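Local coordinates for protein hydrolase, HAD superfamily, subfamily III A (Legionella pneumophila, PDB 3N1U) that probably hydrolyses 3-deoxy-D-manno-octulosonate 8-phosphate to 3-deoxy-D-manno-octulosonate and inorganic phosphate, a step of lipopolysaccharide biosynthesis, at residues 85-90 with 103-108; 53-58 with 81-86; 132-137 with 141-146. All coordinates share one frame; numbering follows the deposited sequence.

Overall arrangement
All three contacts belong to the Rossmann-like core of a HAD phosphatase, whose parallel sheet runs in the order 87-89, 64-68, 21-24, 113-117, 131-134, 148-149. Contacts 1 and 2 follow one another through Ile-85 and Thr-86, where helix 74-83 leads into strand 87-89, and their centres are 14 Å apart. Contact 3 lies on the opposite side of the chain's centre, with its centre 22 Å from contact 1 and 23 Å from contact 2. The calcium site of Asp-25, Asp-27 and Asp-118 is nearest contact 3: the Val-135 side chain is about 4 Å from that of Asp-118, whereas the side chains of Tyr-89 and Leu-55 are about 10 and 11 Å from that of Asp-25.

Contact 1 (85-90 with 103-108); sequences ITHYYK and KKTLGL
His-87 and Tyr-89, alternate residues of strand 87-89, direct their side chains at Thr-105 and Leu-106 in the last turn of helix 96-106. The strand is an outermost strand, within this chain, of the parallel sheet in the Rossmann-like HAD core, and the helix is the connection that leads on to strand 113-117. The backbones stay well separated, with 9.3 Å between the CA atoms of His-87 and Thr-105, and just 127 Å² is buried over both sides, so side chains alone bridge the gap.

The van der Waals contacts gather round the imidazole. Thr-105 CG2 arrives at the ring edge, near its plane, 3.9 Å from His-87 CE1. With chi1 at -54°, OG1 of Thr-105 sits beside the backbone N, where it bonds to His-101 O, and CG2 takes the position anti to that N, against the imidazole. Leu-106 comes in obliquely: its CD2 is 4.0 Å from His-87 CE1 and equally far from NE2, although the CA-CB bond of Leu-106 does not aim at the strand. Leu-102, one helical turn before Leu-106, also packs on His-87.

The polar groups approach without bonding to each other. Tyr-89 OH is hydrogen-bonded to His-101 ND1, and the two rings meet with planes at about 70°. The partner of Thr-105 OG1 is the carbonyl oxygen of the same His-101, four positions earlier in the helix. Both hydroxyls are thus occupied by one residue of the helix, and Tyr-89 OH remains 4.2 Å from Thr-105 OG1.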
loop_
_atom_site.group_PDB
_atom_site.type_symbol
_atom_site.label_atom_id
_atom_site.label_comp_id
_atom_site.label_asym_id
_atom_site.label_seq_id
_atom_site.Cartn_x
_atom_site.Cartn_y
_atom_site.Cartn_z
ATOM N N ILE A 85 -23.870 8.307 -7.697
ATOM C CA ILE A 85 -23.628 9.746 -7.540
ATOM C C ILE A 85 -23.849 10.432 -8.868
ATOM O O ILE A 85 -23.079 10.180 -9.805
ATOM C CB ILE A 85 -22.162 10.017 -7.089
ATOM C CG1 ILE A 85 -22.036 9.570 -5.621
ATOM C CG2 ILE A 85 -21.828 11.519 -7.254
ATOM C CD1 ILE A 85 -20.656 9.327 -5.097
ATOM N N THR A 86 -24.852 11.310 -8.946
ATOM C CA THR A 86 -25.150 11.991 -10.220
ATOM C C THR A 86 -24.548 13.404 -10.355
ATOM O O THR A 86 -24.295 13.855 -11.470
ATOM C CB THR A 86 -26.644 12.053 -10.508
ATOM O OG1 THR A 86 -27.262 12.865 -9.522
ATOM C CG2 THR A 86 -27.253 10.639 -10.472
ATOM N N HIS A 87 -24.316 14.091 -9.236
ATOM C CA HIS A 87 -23.754 15.436 -9.306
ATOM C C HIS A 87 -22.246 15.352 -9.353
ATOM O O HIS A 87 -21.601 15.265 -8.300
ATOM C CB HIS A 87 -24.184 16.236 -8.084
ATOM C CG HIS A 87 -25.656 16.487 -8.028
ATOM N ND1 HIS A 87 -26.277 17.457 -8.781
ATOM C CD2 HIS A 87 -26.634 15.869 -7.329
ATOM C CE1 HIS A 87 -27.577 17.443 -8.537
ATOM N NE2 HIS A 87 -27.821 16.493 -7.652
ATOM N N TYR A 88 -21.656 15.340 -10.551
ATOM C CA TYR A 88 -20.181 15.373 -10.577
ATOM C C TYR A 88 -19.550 16.021 -11.779
ATOM O O TYR A 88 -20.146 16.052 -12.860
ATOM C CB TYR A 88 -19.560 13.992 -10.329
ATOM C CG TYR A 88 -19.725 13.026 -11.474
ATOM C CD1 TYR A 88 -20.901 12.292 -11.622
ATOM C CD2 TYR A 88 -18.693 12.817 -12.373
ATOM C CE1 TYR A 88 -21.042 11.354 -12.673
ATOM C CE2 TYR A 88 -18.821 11.888 -13.445
ATOM C CZ TYR A 88 -19.991 11.168 -13.581
ATOM O OH TYR A 88 -20.121 10.263 -14.623
ATOM N N TYR A 89 -18.325 16.513 -11.560
ATOM C CA TYR A 89 -17.675 17.442 -12.486
ATOM C C TYR A 89 -16.257 16.989 -12.666
ATOM O O TYR A 89 -15.487 16.933 -11.697
ATOM C CB TYR A 89 -17.679 18.886 -11.945
ATOM C CG TYR A 89 -19.064 19.467 -11.639
ATOM C CD1 TYR A 89 -19.764 19.086 -10.499
ATOM C CD2 TYR A 89 -19.665 20.406 -12.502
ATOM C CE1 TYR A 89 -21.059 19.619 -10.214
ATOM C CE2 TYR A 89 -20.928 20.940 -12.231
ATOM C CZ TYR A 89 -21.625 20.530 -11.087
ATOM O OH TYR A 89 -22.875 21.032 -10.802
ATOM N N LYS A 90 -15.903 16.737 -13.929
ATOM C CA LYS A 90 -14.607 16.161 -14.286
ATOM C C LYS A 90 -13.752 17.162 -15.074
ATOM O O LYS A 90 -14.304 18.082 -15.684
ATOM C CB LYS A 90 -14.835 14.959 -15.200
ATOM C CG LYS A 90 -15.242 13.673 -14.452
ATOM C CD LYS A 90 -14.876 12.475 -15.293
ATOM C CE LYS A 90 -15.383 12.671 -16.718
ATOM N NZ LYS A 90 -14.956 11.551 -17.605
ATOM N N LYS A 103 -23.790 24.938 -6.708
ATOM C CA LYS A 103 -24.525 25.756 -5.767
ATOM C C LYS A 103 -25.854 26.213 -6.384
ATOM O O LYS A 103 -26.900 26.180 -5.722
ATOM C CB LYS A 103 -23.647 26.923 -5.329
ATOM C CG LYS A 103 -24.287 27.917 -4.368
ATOM C CD LYS A 103 -23.172 28.891 -4.003
ATOM C CE LYS A 103 -23.359 29.480 -2.644
ATOM N NZ LYS A 103 -23.976 30.778 -2.743
ATOM N N LYS A 104 -25.815 26.645 -7.649
ATOM C CA LYS A 104 -27.028 27.074 -8.349
ATOM C C LYS A 104 -28.003 25.905 -8.470
ATOM O O LYS A 104 -29.206 26.071 -8.276
ATOM C CB LYS A 104 -26.723 27.643 -9.740
ATOM C CG LYS A 104 -26.135 29.020 -9.717
ATOM C CD LYS A 104 -25.946 29.542 -11.144
ATOM C CE LYS A 104 -25.521 31.010 -11.174
ATOM N NZ LYS A 104 -24.191 31.196 -10.499
ATOM N N THR A 105 -27.477 24.725 -8.807
ATOM C CA THR A 105 -28.302 23.547 -9.030
ATOM C C THR A 105 -29.040 23.149 -7.756
ATOM O O THR A 105 -30.234 22.835 -7.790
ATOM C CB THR A 105 -27.413 22.361 -9.510
ATOM O OG1 THR A 105 -26.645 22.779 -10.663
ATOM C CG2 THR A 105 -28.265 21.089 -9.796
ATOM N N LEU A 106 -28.339 23.194 -6.626
ATOM C CA LEU A 106 -28.918 22.735 -5.366
ATOM C C LEU A 106 -29.672 23.818 -4.591
ATOM O O LEU A 106 -30.497 23.485 -3.763
ATOM C CB LEU A 106 -27.841 22.096 -4.468
ATOM C CG LEU A 106 -27.197 20.805 -4.993
ATOM C CD1 LEU A 106 -26.336 20.151 -3.887
ATOM C CD2 LEU A 106 -28.282 19.836 -5.447
ATOM N N GLY A 107 -29.345 25.094 -4.804
ATOM C CA GLY A 107 -30.065 26.198 -4.089
ATOM C C GLY A 107 -29.585 26.362 -2.637
ATOM O O GLY A 107 -30.279 26.928 -1.795
ATOM N N LEU A 108 -28.367 25.920 -2.362
ATOM C CA LEU A 108 -27.837 25.919 -0.995
ATOM C C LEU A 108 -26.962 27.124 -0.647
ATOM O O LEU A 108 -26.324 27.716 -1.525
ATOM C CB LEU A 108 -27.033 24.629 -0.710
ATOM C CG LEU A 108 -27.737 23.264 -0.751
ATOM C CD1 LEU A 108 -26.708 22.101 -0.404
ATOM C CD2 LEU A 108 -28.898 23.246 0.208
#

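Contact 2 (53-58 with 81-86); sequences MGLKLL and EQLGIT
Leu-55 of helix 49-60 meets Leu-83 and Ile-85 where helix 74-83 ends in a Schellman motif at Gly-84. Strand 64-68 lies between the two helices in the chain, and helix 74-83 is the crossover from it to strand 87-89 in the parallel sheet of the HAD core. The nearest CA atoms, those of Lys-56 and Leu-83, are 7.1 Å apart, and side chains make the contact.

Followed outward, Leu-55 starts with a CB directed at the opposite segment. CG is anti to the carbonyl carbon (chi1 -59°), and the two methyls then divide at the branch. CD1 makes both cross-contacts, lying 3.9 Å from Ile-85 CD1 and 4.0 Å from Leu-83 CD1. Elsewhere around Leu-55 are Leu-22, Cys-24 and Val-65 of the sheet and Val-159 and Cys-163 of helix 158-169, so the CD1 contacts form part of a buried apolar layer.

Leu-83 uses its two methyls differently. Its CD1 goes to Leu-55, and its CD2 meets the aliphatic stem of Lys-56, whose side chain crosses that of Leu-83 at about a right angle. An extended chain beyond CG (chi2 170°, chi3 167°) carries Lys-56 CE across Leu-83, to 4.0 Å from its CD2.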
loop_
_atom_site.group_PDB
_atom_site.type_symbol
_atom_site.label_atom_id
_atom_site.label_comp_id
_atom_site.label_asym_id
_atom_site.label_seq_id
_atom_site.Cartn_x
_atom_site.Cartn_y
_atom_site.Cartn_z
HETATM N N MSE A 53 -19.382 3.279 1.402
HETATM C CA MSE A 53 -20.480 3.127 2.381
HETATM C C MSE A 53 -20.825 4.471 3.045
HETATM O O MSE A 53 -22.011 4.772 3.228
HETATM C CB MSE A 53 -20.099 2.068 3.446
HETATM C CG MSE A 53 -21.034 1.987 4.617
HETATM SE SE MSE A 53 -22.730 1.190 4.002
HETATM C CE MSE A 53 -22.021 -0.585 3.903
ATOM N N GLY A 54 -19.795 5.236 3.439
ATOM C CA GLY A 54 -19.981 6.627 3.957
ATOM C C GLY A 54 -20.874 7.480 3.059
ATOM O O GLY A 54 -21.874 8.087 3.511
ATOM N N LEU A 55 -20.547 7.492 1.783
ATOM C CA LEU A 55 -21.340 8.288 0.834
ATOM C C LEU A 55 -22.743 7.747 0.698
ATOM O O LEU A 55 -23.691 8.515 0.644
ATOM C CB LEU A 55 -20.609 8.361 -0.518
ATOM C CG LEU A 55 -19.188 8.981 -0.449
ATOM C CD1 LEU A 55 -18.581 9.084 -1.861
ATOM C CD2 LEU A 55 -19.244 10.410 0.206
ATOM N N LYS A 56 -22.903 6.418 0.681
ATOM C CA LYS A 56 -24.247 5.857 0.614
ATOM C C LYS A 56 -25.075 6.135 1.857
ATOM O O LYS A 56 -26.323 6.287 1.774
ATOM C CB LYS A 56 -24.203 4.343 0.354
ATOM C CG LYS A 56 -23.699 3.952 -1.033
ATOM C CD LYS A 56 -23.485 2.450 -1.027
ATOM C CE LYS A 56 -23.299 1.920 -2.431
ATOM N NZ LYS A 56 -23.196 0.426 -2.327
ATOM N N LEU A 57 -24.405 6.175 3.007
ATOM C CA LEU A 57 -25.120 6.521 4.239
ATOM C C LEU A 57 -25.569 7.977 4.217
ATOM O O LEU A 57 -26.674 8.299 4.689
ATOM C CB LEU A 57 -24.251 6.275 5.466
ATOM C CG LEU A 57 -23.979 4.782 5.817
ATOM C CD1 LEU A 57 -22.867 4.574 6.880
ATOM C CD2 LEU A 57 -25.237 4.106 6.276
ATOM N N LEU A 58 -24.710 8.875 3.748
ATOM C CA LEU A 58 -25.189 10.272 3.653
ATOM C C LEU A 58 -26.424 10.340 2.790
ATOM O O LEU A 58 -27.449 10.967 3.135
ATOM C CB LEU A 58 -24.112 11.189 3.053
ATOM C CG LEU A 58 -22.911 11.527 3.945
ATOM C CD1 LEU A 58 -21.962 12.495 3.196
ATOM C CD2 LEU A 58 -23.397 12.148 5.240
ATOM N N GLU A 81 -20.994 5.918 -11.137
ATOM C CA GLU A 81 -22.146 5.054 -11.483
ATOM C C GLU A 81 -22.357 3.962 -10.423
ATOM O O GLU A 81 -23.487 3.706 -10.029
ATOM C CB GLU A 81 -21.958 4.411 -12.859
ATOM C CG GLU A 81 -23.111 3.427 -13.193
ATOM C CD GLU A 81 -22.961 2.708 -14.540
ATOM O OE1 GLU A 81 -24.017 2.435 -15.146
ATOM O OE2 GLU A 81 -21.812 2.407 -14.985
ATOM N N GLN A 82 -21.260 3.355 -9.938
ATOM C CA GLN A 82 -21.312 2.324 -8.881
ATOM C C GLN A 82 -21.966 2.872 -7.646
ATOM O O GLN A 82 -22.786 2.179 -7.026
ATOM C CB GLN A 82 -19.906 1.826 -8.439
ATOM C CG GLN A 82 -19.296 0.786 -9.330
ATOM C CD GLN A 82 -17.976 0.226 -8.790
ATOM O OE1 GLN A 82 -17.344 0.782 -7.869
ATOM N NE2 GLN A 82 -17.540 -0.884 -9.392
ATOM N N LEU A 83 -21.587 4.092 -7.275
ATOM C CA LEU A 83 -22.101 4.711 -6.054
ATOM C C LEU A 83 -23.445 5.446 -6.205
ATOM O O LEU A 83 -24.032 5.879 -5.217
ATOM C CB LEU A 83 -21.047 5.646 -5.472
ATOM C CG LEU A 83 -19.799 4.937 -4.937
ATOM C CD1 LEU A 83 -18.823 5.978 -4.381
ATOM C CD2 LEU A 83 -20.139 3.842 -3.911
ATOM N N GLY A 84 -23.941 5.544 -7.434
ATOM C CA GLY A 84 -25.199 6.297 -7.715
ATOM C C GLY A 84 -25.078 7.793 -7.499
ATOM O O GLY A 84 -26.072 8.500 -7.209
ATOM N N ILE A 85 -23.870 8.307 -7.697
ATOM C CA ILE A 85 -23.628 9.746 -7.540
ATOM C C ILE A 85 -23.849 10.432 -8.868
ATOM O O ILE A 85 -23.079 10.180 -9.805
ATOM C CB ILE A 85 -22.162 10.017 -7.089
ATOM C CG1 ILE A 85 -22.036 9.570 -5.621
ATOM C CG2 ILE A 85 -21.828 11.519 -7.254
ATOM C CD1 ILE A 85 -20.656 9.327 -5.097
ATOM N N THR A 86 -24.852 11.310 -8.946
ATOM C CA THR A 86 -25.150 11.991 -10.220
ATOM C C THR A 86 -24.548 13.404 -10.355
ATOM O O THR A 86 -24.295 13.855 -11.470
ATOM C CB THR A 86 -26.644 12.053 -10.508
ATOM O OG1 THR A 86 -27.262 12.865 -9.522
ATOM C CG2 THR A 86 -27.253 10.639 -10.472
#

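Contact 3 (132-137 with 141-146); sequences GVAVSN and QVLEFA
Ala-134 and Ala-146 bring strand 131-134 and the end of helix 140-145 together through small side chains. Their CB atoms are 3.8 Å apart, and two residues from earlier in the helix touch the same methyl: Val-142 CG1 lies 3.7 Å from Ala-134 CB, and Leu-143 CD2 4.0 Å from it. Three helix-side residues therefore meet Ala-134 CB. The rotation of Val-142 (chi1 174°) sets CG1, rather than CG2, against that alanine. Ile-126 of helix 123-128 packs on the same valine.

Other van der Waals contacts are between methyls and the backbone of 132-137. Ala-146 CB lies 3.6 Å from Ala-134 N and 3.7 Å from Gly-132 O. Past the strand end, Leu-143 CD2 touches two carbonyl oxygens, 3.4 Å from Val-135 O and 3.8 Å from Ser-136 O. The closest CA approach is 5.2 Å, from Gly-132 CA to Ala-146 CA. Together these residues form the strand-to-helix half of a beta-alpha-beta unit whose return strand, 148-149, pairs with 131-134 in the parallel sheet of the HAD fold.

Among polar groups, Gly-132 N bonds to Asp-147 OD2 just beyond the helix; Asp-147 is a ligand of a second calcium ion in a structure of this protein. Val-135, just past the strand, has its CB directed away from the helix and packs on Asp-118 of the observed calcium site.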
loop_
_atom_site.group_PDB
_atom_site.type_symbol
_atom_site.label_atom_id
_atom_site.label_comp_id
_atom_site.label_asym_id
_atom_site.label_seq_id
_atom_site.Cartn_x
_atom_site.Cartn_y
_atom_site.Cartn_z
ATOM N N GLY A 132 -14.801 22.950 5.531
ATOM C CA GLY A 132 -13.717 22.674 4.559
ATOM C C GLY A 132 -12.791 21.698 5.253
ATOM O O GLY A 132 -12.311 21.968 6.355
ATOM N N VAL A 133 -12.548 20.560 4.605
ATOM C CA VAL A 133 -11.818 19.453 5.242
ATOM C C VAL A 133 -10.579 19.019 4.473
ATOM O O VAL A 133 -10.601 18.909 3.235
ATOM C CB VAL A 133 -12.732 18.228 5.524
ATOM C CG1 VAL A 133 -11.927 17.079 6.206
ATOM C CG2 VAL A 133 -13.959 18.672 6.436
ATOM N N ALA A 134 -9.506 18.778 5.223
ATOM C CA ALA A 134 -8.280 18.214 4.639
ATOM C C ALA A 134 -8.156 16.741 5.004
ATOM O O ALA A 134 -8.329 16.383 6.151
ATOM C CB ALA A 134 -7.029 18.969 5.126
ATOM N N VAL A 135 -7.888 15.884 4.013
ATOM C CA VAL A 135 -7.385 14.501 4.346
ATOM C C VAL A 135 -6.023 14.632 5.046
ATOM O O VAL A 135 -5.315 15.655 4.893
ATOM C CB VAL A 135 -7.292 13.572 3.094
ATOM C CG1 VAL A 135 -8.732 13.322 2.518
ATOM C CG2 VAL A 135 -6.351 14.131 1.995
ATOM N N SER A 136 -5.632 13.629 5.847
ATOM C CA SER A 136 -4.417 13.819 6.650
ATOM C C SER A 136 -3.168 13.906 5.774
ATOM O O SER A 136 -2.171 14.429 6.205
ATOM C CB SER A 136 -4.237 12.708 7.707
ATOM O OG SER A 136 -3.914 11.468 7.125
ATOM N N ASN A 137 -3.212 13.354 4.554
ATOM C CA ASN A 137 -2.040 13.349 3.651
ATOM C C ASN A 137 -2.070 14.587 2.707
ATOM O O ASN A 137 -1.349 14.626 1.685
ATOM C CB ASN A 137 -2.071 12.052 2.768
ATOM C CG ASN A 137 -3.410 11.868 2.095
ATOM O OD1 ASN A 137 -4.407 11.868 2.753
ATOM N ND2 ASN A 137 -3.450 11.766 0.746
ATOM N N GLN A 141 -0.326 23.596 2.830
ATOM C CA GLN A 141 -1.292 24.703 2.863
ATOM C C GLN A 141 -2.736 24.254 3.077
ATOM O O GLN A 141 -3.511 24.903 3.788
ATOM C CB GLN A 141 -1.248 25.462 1.564
ATOM C CG GLN A 141 -0.185 26.525 1.519
ATOM C CD GLN A 141 -0.160 27.208 0.167
ATOM O OE1 GLN A 141 -1.008 28.046 -0.125
ATOM N NE2 GLN A 141 0.828 26.854 -0.668
ATOM N N VAL A 142 -3.115 23.139 2.450
ATOM C CA VAL A 142 -4.437 22.614 2.647
ATOM C C VAL A 142 -4.642 22.171 4.101
ATOM O O VAL A 142 -5.691 22.449 4.673
ATOM C CB VAL A 142 -4.723 21.440 1.664
ATOM C CG1 VAL A 142 -6.073 20.783 1.989
ATOM C CG2 VAL A 142 -4.678 21.988 0.213
ATOM N N LEU A 143 -3.659 21.499 4.709
ATOM C CA LEU A 143 -3.778 21.142 6.136
ATOM C C LEU A 143 -3.895 22.428 6.963
ATOM O O LEU A 143 -4.689 22.502 7.904
ATOM C CB LEU A 143 -2.582 20.336 6.635
ATOM C CG LEU A 143 -2.360 18.938 6.077
ATOM C CD1 LEU A 143 -0.953 18.448 6.488
ATOM C CD2 LEU A 143 -3.468 17.970 6.621
ATOM N N GLU A 144 -3.109 23.428 6.604
ATOM C CA GLU A 144 -3.098 24.695 7.356
ATOM C C GLU A 144 -4.445 25.445 7.403
ATOM O O GLU A 144 -4.825 25.988 8.460
ATOM C CB GLU A 144 -1.977 25.605 6.832
ATOM C CG GLU A 144 -1.832 26.920 7.623
ATOM C CD GLU A 144 -0.846 27.878 6.962
ATOM O OE1 GLU A 144 -0.020 27.433 6.140
ATOM O OE2 GLU A 144 -0.925 29.089 7.243
ATOM N N PHE A 145 -5.147 25.508 6.270
ATOM C CA PHE A 145 -6.255 26.432 6.107
ATOM C C PHE A 145 -7.647 25.753 6.214
ATOM O O PHE A 145 -8.669 26.436 6.241
ATOM C CB PHE A 145 -6.126 27.273 4.817
ATOM C CG PHE A 145 -5.042 28.351 4.889
ATOM C CD1 PHE A 145 -5.278 29.578 5.538
ATOM C CD2 PHE A 145 -3.793 28.134 4.318
ATOM C CE1 PHE A 145 -4.263 30.569 5.607
ATOM C CE2 PHE A 145 -2.771 29.092 4.373
ATOM C CZ PHE A 145 -2.999 30.310 5.018
ATOM N N ALA A 146 -7.674 24.413 6.290
ATOM C CA ALA A 146 -8.925 23.699 6.439
ATOM C C ALA A 146 -9.559 23.935 7.811
ATOM O O ALA A 146 -8.853 24.229 8.774
ATOM C CB ALA A 146 -8.656 22.163 6.235
#